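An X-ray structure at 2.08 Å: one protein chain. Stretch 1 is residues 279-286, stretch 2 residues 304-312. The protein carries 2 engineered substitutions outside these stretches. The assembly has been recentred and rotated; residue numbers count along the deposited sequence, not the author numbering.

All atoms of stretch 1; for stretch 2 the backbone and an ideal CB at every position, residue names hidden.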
# COMPACT_ATOMS: atom_id res chain seq x y z
N ASP A 279 14.27 -7.00 -3.34
CA ASP A 279 13.13 -7.86 -3.72
C ASP A 279 11.84 -7.51 -2.97
O ASP A 279 11.64 -7.95 -1.83
CB ASP A 279 13.49 -9.32 -3.47
CG ASP A 279 12.47 -10.27 -4.05
OD1 ASP A 279 11.31 -9.84 -4.24
OD2 ASP A 279 12.83 -11.43 -4.33
N ALA A 280 10.96 -6.76 -3.62
CA ALA A 280 9.69 -6.34 -3.02
C ALA A 280 8.84 -7.49 -2.46
O ALA A 280 8.08 -7.30 -1.52
CB ALA A 280 8.88 -5.53 -4.03
N ARG A 281 8.97 -8.67 -3.05
CA ARG A 281 8.19 -9.82 -2.60
C ARG A 281 8.51 -10.24 -1.16
O ARG A 281 7.75 -10.97 -0.53
CB ARG A 281 8.41 -11.00 -3.55
CG ARG A 281 8.04 -10.72 -5.00
CD ARG A 281 8.44 -11.89 -5.87
NE ARG A 281 9.87 -12.18 -5.76
CZ ARG A 281 10.46 -13.24 -6.30
NH1 ARG A 281 9.74 -14.11 -6.99
NH2 ARG A 281 11.76 -13.43 -6.15
N THR A 282 9.65 -9.78 -0.65
CA THR A 282 10.04 -10.12 0.71
C THR A 282 9.62 -9.02 1.67
O THR A 282 9.73 -9.19 2.88
CB THR A 282 11.57 -10.27 0.84
OG1 THR A 282 12.19 -9.01 0.62
CG2 THR A 282 12.10 -11.29 -0.17
N LEU A 283 9.13 -7.91 1.13
CA LEU A 283 8.75 -6.75 1.93
C LEU A 283 7.26 -6.49 2.08
O LEU A 283 6.83 -5.95 3.10
CB LEU A 283 9.36 -5.49 1.32
CG LEU A 283 10.86 -5.52 1.04
CD1 LEU A 283 11.25 -4.27 0.26
CD2 LEU A 283 11.62 -5.61 2.35
N LEU A 284 6.50 -6.83 1.05
CA LEU A 284 5.07 -6.60 1.05
C LEU A 284 4.36 -7.89 0.67
O LEU A 284 4.63 -8.46 -0.38
CB LEU A 284 4.73 -5.49 0.06
CG LEU A 284 5.42 -4.14 0.32
CD1 LEU A 284 5.16 -3.19 -0.84
CD2 LEU A 284 4.89 -3.54 1.63
N GLY A 285 3.45 -8.34 1.52
CA GLY A 285 2.74 -9.57 1.23
C GLY A 285 1.65 -9.91 2.22
O GLY A 285 1.15 -9.05 2.95
N THR A 286 1.29 -11.19 2.25
CA THR A 286 0.23 -11.68 3.12
C THR A 286 0.83 -12.55 4.21
O THR A 286 2.03 -12.85 4.19
CB THR A 286 -0.74 -12.57 2.33
OG1 THR A 286 -0.06 -13.79 1.97
CG2 THR A 286 -1.19 -11.87 1.05
N UNK A 304 10.24 1.24 4.21
CA UNK A 304 10.41 1.79 2.89
C UNK A 304 9.08 2.25 2.26
O UNK A 304 9.00 3.40 1.80
CB UNK A 304 11.09 0.75 1.99
N UNK A 305 8.00 1.46 2.37
CA UNK A 305 6.73 1.88 1.76
C UNK A 305 5.42 1.40 2.37
O UNK A 305 4.59 0.75 1.72
CB UNK A 305 6.74 1.43 0.30
N UNK A 306 5.22 1.80 3.62
CA UNK A 306 4.04 1.43 4.37
C UNK A 306 2.73 1.42 3.60
O UNK A 306 2.46 2.32 2.81
CB UNK A 306 3.90 2.38 5.56
N UNK A 307 1.93 0.39 3.85
CA UNK A 307 0.62 0.21 3.22
C UNK A 307 0.71 -0.13 1.73
O UNK A 307 -0.29 -0.10 1.01
CB UNK A 307 -0.22 1.48 3.40
N UNK A 308 1.91 -0.48 1.27
CA UNK A 308 2.08 -0.83 -0.13
C UNK A 308 1.47 -2.16 -0.54
O UNK A 308 1.38 -3.10 0.25
CB UNK A 308 3.57 -0.85 -0.46
N UNK A 309 1.03 -2.21 -1.79
CA UNK A 309 0.44 -3.42 -2.37
C UNK A 309 1.50 -4.48 -2.62
O UNK A 309 2.67 -4.15 -2.85
CB UNK A 309 -0.29 -3.09 -3.68
N UNK A 310 1.12 -5.76 -2.55
CA UNK A 310 2.09 -6.83 -2.80
C UNK A 310 2.50 -6.60 -4.26
O UNK A 310 1.68 -6.22 -5.09
CB UNK A 310 1.52 -8.23 -2.56
N UNK A 311 3.78 -6.85 -4.60
CA UNK A 311 4.24 -6.64 -5.97
C UNK A 311 3.46 -7.28 -7.13
O UNK A 311 3.50 -6.76 -8.25
CB UNK A 311 5.68 -7.15 -6.05
N UNK A 312 2.77 -8.38 -6.88
CA UNK A 312 2.01 -9.05 -7.94
C UNK A 312 0.82 -8.19 -8.39
O UNK A 312 0.33 -8.34 -9.51
CB UNK A 312 1.52 -10.42 -7.46

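Position 304 lies in a helix, and its CA-to-CB bond points toward stretch 1. The ideal CB is 5.3 Å from Leu283 CD1, so an apolar chain of almost any size would suit. The residue is Leu304. Leu304 CD1 lies 4.5 Å from Leu283 CD1, a loose approach.

Position 305 has phi -152° and psi 62°. Its ideal CB points sideways and lies 5.0 Å from Leu284 CD1, with room for it, so a side chain could start here. The deposited residue is Gly305. It opens a type II turn that ends at 308, and its O lies 4.3 Å from Leu284 CD2.

Position 306 points away from stretch 1, so polar residues or proline would suit. Phi -40° and psi 138° fit the second residue of a type II turn. Gln306 is found here, extended through chi1 and chi2.

Position 307 also points away. Its phi of 70° is positive, a value that glycine or asparagine adopts most easily. The residue is nevertheless Trp307. Its CB is 7.4 Å from Leu284 CD2, and the ring lies farther off.

Position 308 is the most restrictive. Its phi and psi, -71° and 149°, are open to any residue, but the ideal CB would fall 2.9 Å from Leu284 CD1, a clash. With Leu284 placed as it is, only glycine fits. Gly308 leaves that space to the leucine: its O is 3.8 Å from Leu284 CD2. A weak bond from Gly308 N to Gly305 O, 3.0 Å, closes the turn.

Position 309 points away, and many side chains would do. Leu309 turns its side chain from stretch 1, but its backbone O touches Leu284 CD1 at 3.3 Å.

Position 310 has an extended backbone with phi -63°, compatible with proline. The ideal CB points sideways, 3.8 Å from Leu284 O and 4.2 Å from Gly285 CA. A compact apolar group would suit. Pro310 places CG 4.2 Å from Gly285 CA.

Position 311 points toward stretch 1. Its ideal CB is 4.1 Å from Ala280 CB and 4.4 Å from Arg281 CG, so a small or medium apolar residue is expected. Phi -52° also allows proline. The residue is Pro311. Its CB meets Ala280 CB at 4.0 Å, its CG meets Arg281 CG at 3.5 Å, and its CD lies 3.5 Å from Leu284 O. The Arg281 guanidinium instead forms a salt bridge with Asp279.

Position 312 points sideways into open space, so polar or apolar residues would serve. Ile312 makes no contact.

Stretch 2 (304-312) LGQWGLPPI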
# COMPACT_ATOMS: atom_id res chain seq x y z
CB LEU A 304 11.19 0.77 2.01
CG LEU A 304 12.65 0.58 2.51
CD1 LEU A 304 13.34 -0.58 1.80
CD2 LEU A 304 13.45 1.87 2.29
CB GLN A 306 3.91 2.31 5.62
CG GLN A 306 2.90 1.80 6.65
CD GLN A 306 2.75 2.76 7.82
OE1 GLN A 306 2.69 3.97 7.63
NE2 GLN A 306 2.68 2.22 9.04
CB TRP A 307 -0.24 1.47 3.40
CG TRP A 307 -0.37 1.90 4.83
CD1 TRP A 307 -0.10 3.14 5.35
CD2 TRP A 307 -0.80 1.10 5.94
NE1 TRP A 307 -0.33 3.16 6.70
CE2 TRP A 307 -0.77 1.92 7.09
CE3 TRP A 307 -1.23 -0.23 6.07
CZ2 TRP A 307 -1.13 1.45 8.36
CZ3 TRP A 307 -1.59 -0.70 7.33
CH2 TRP A 307 -1.55 0.14 8.46
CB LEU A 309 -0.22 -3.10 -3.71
CG LEU A 309 -1.63 -2.52 -3.78
CD1 LEU A 309 -1.89 -1.97 -5.17
CD2 LEU A 309 -2.64 -3.62 -3.45
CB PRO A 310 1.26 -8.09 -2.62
CG PRO A 310 0.27 -7.68 -1.54
CD PRO A 310 -0.15 -6.31 -2.02
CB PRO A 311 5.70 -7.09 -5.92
CG PRO A 311 5.71 -8.09 -4.80
CD PRO A 311 4.85 -7.43 -3.77
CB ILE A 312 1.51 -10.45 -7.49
CG1 ILE A 312 0.91 -11.20 -8.69
CG2 ILE A 312 0.47 -10.30 -6.39
CD1 ILE A 312 0.59 -12.66 -8.39
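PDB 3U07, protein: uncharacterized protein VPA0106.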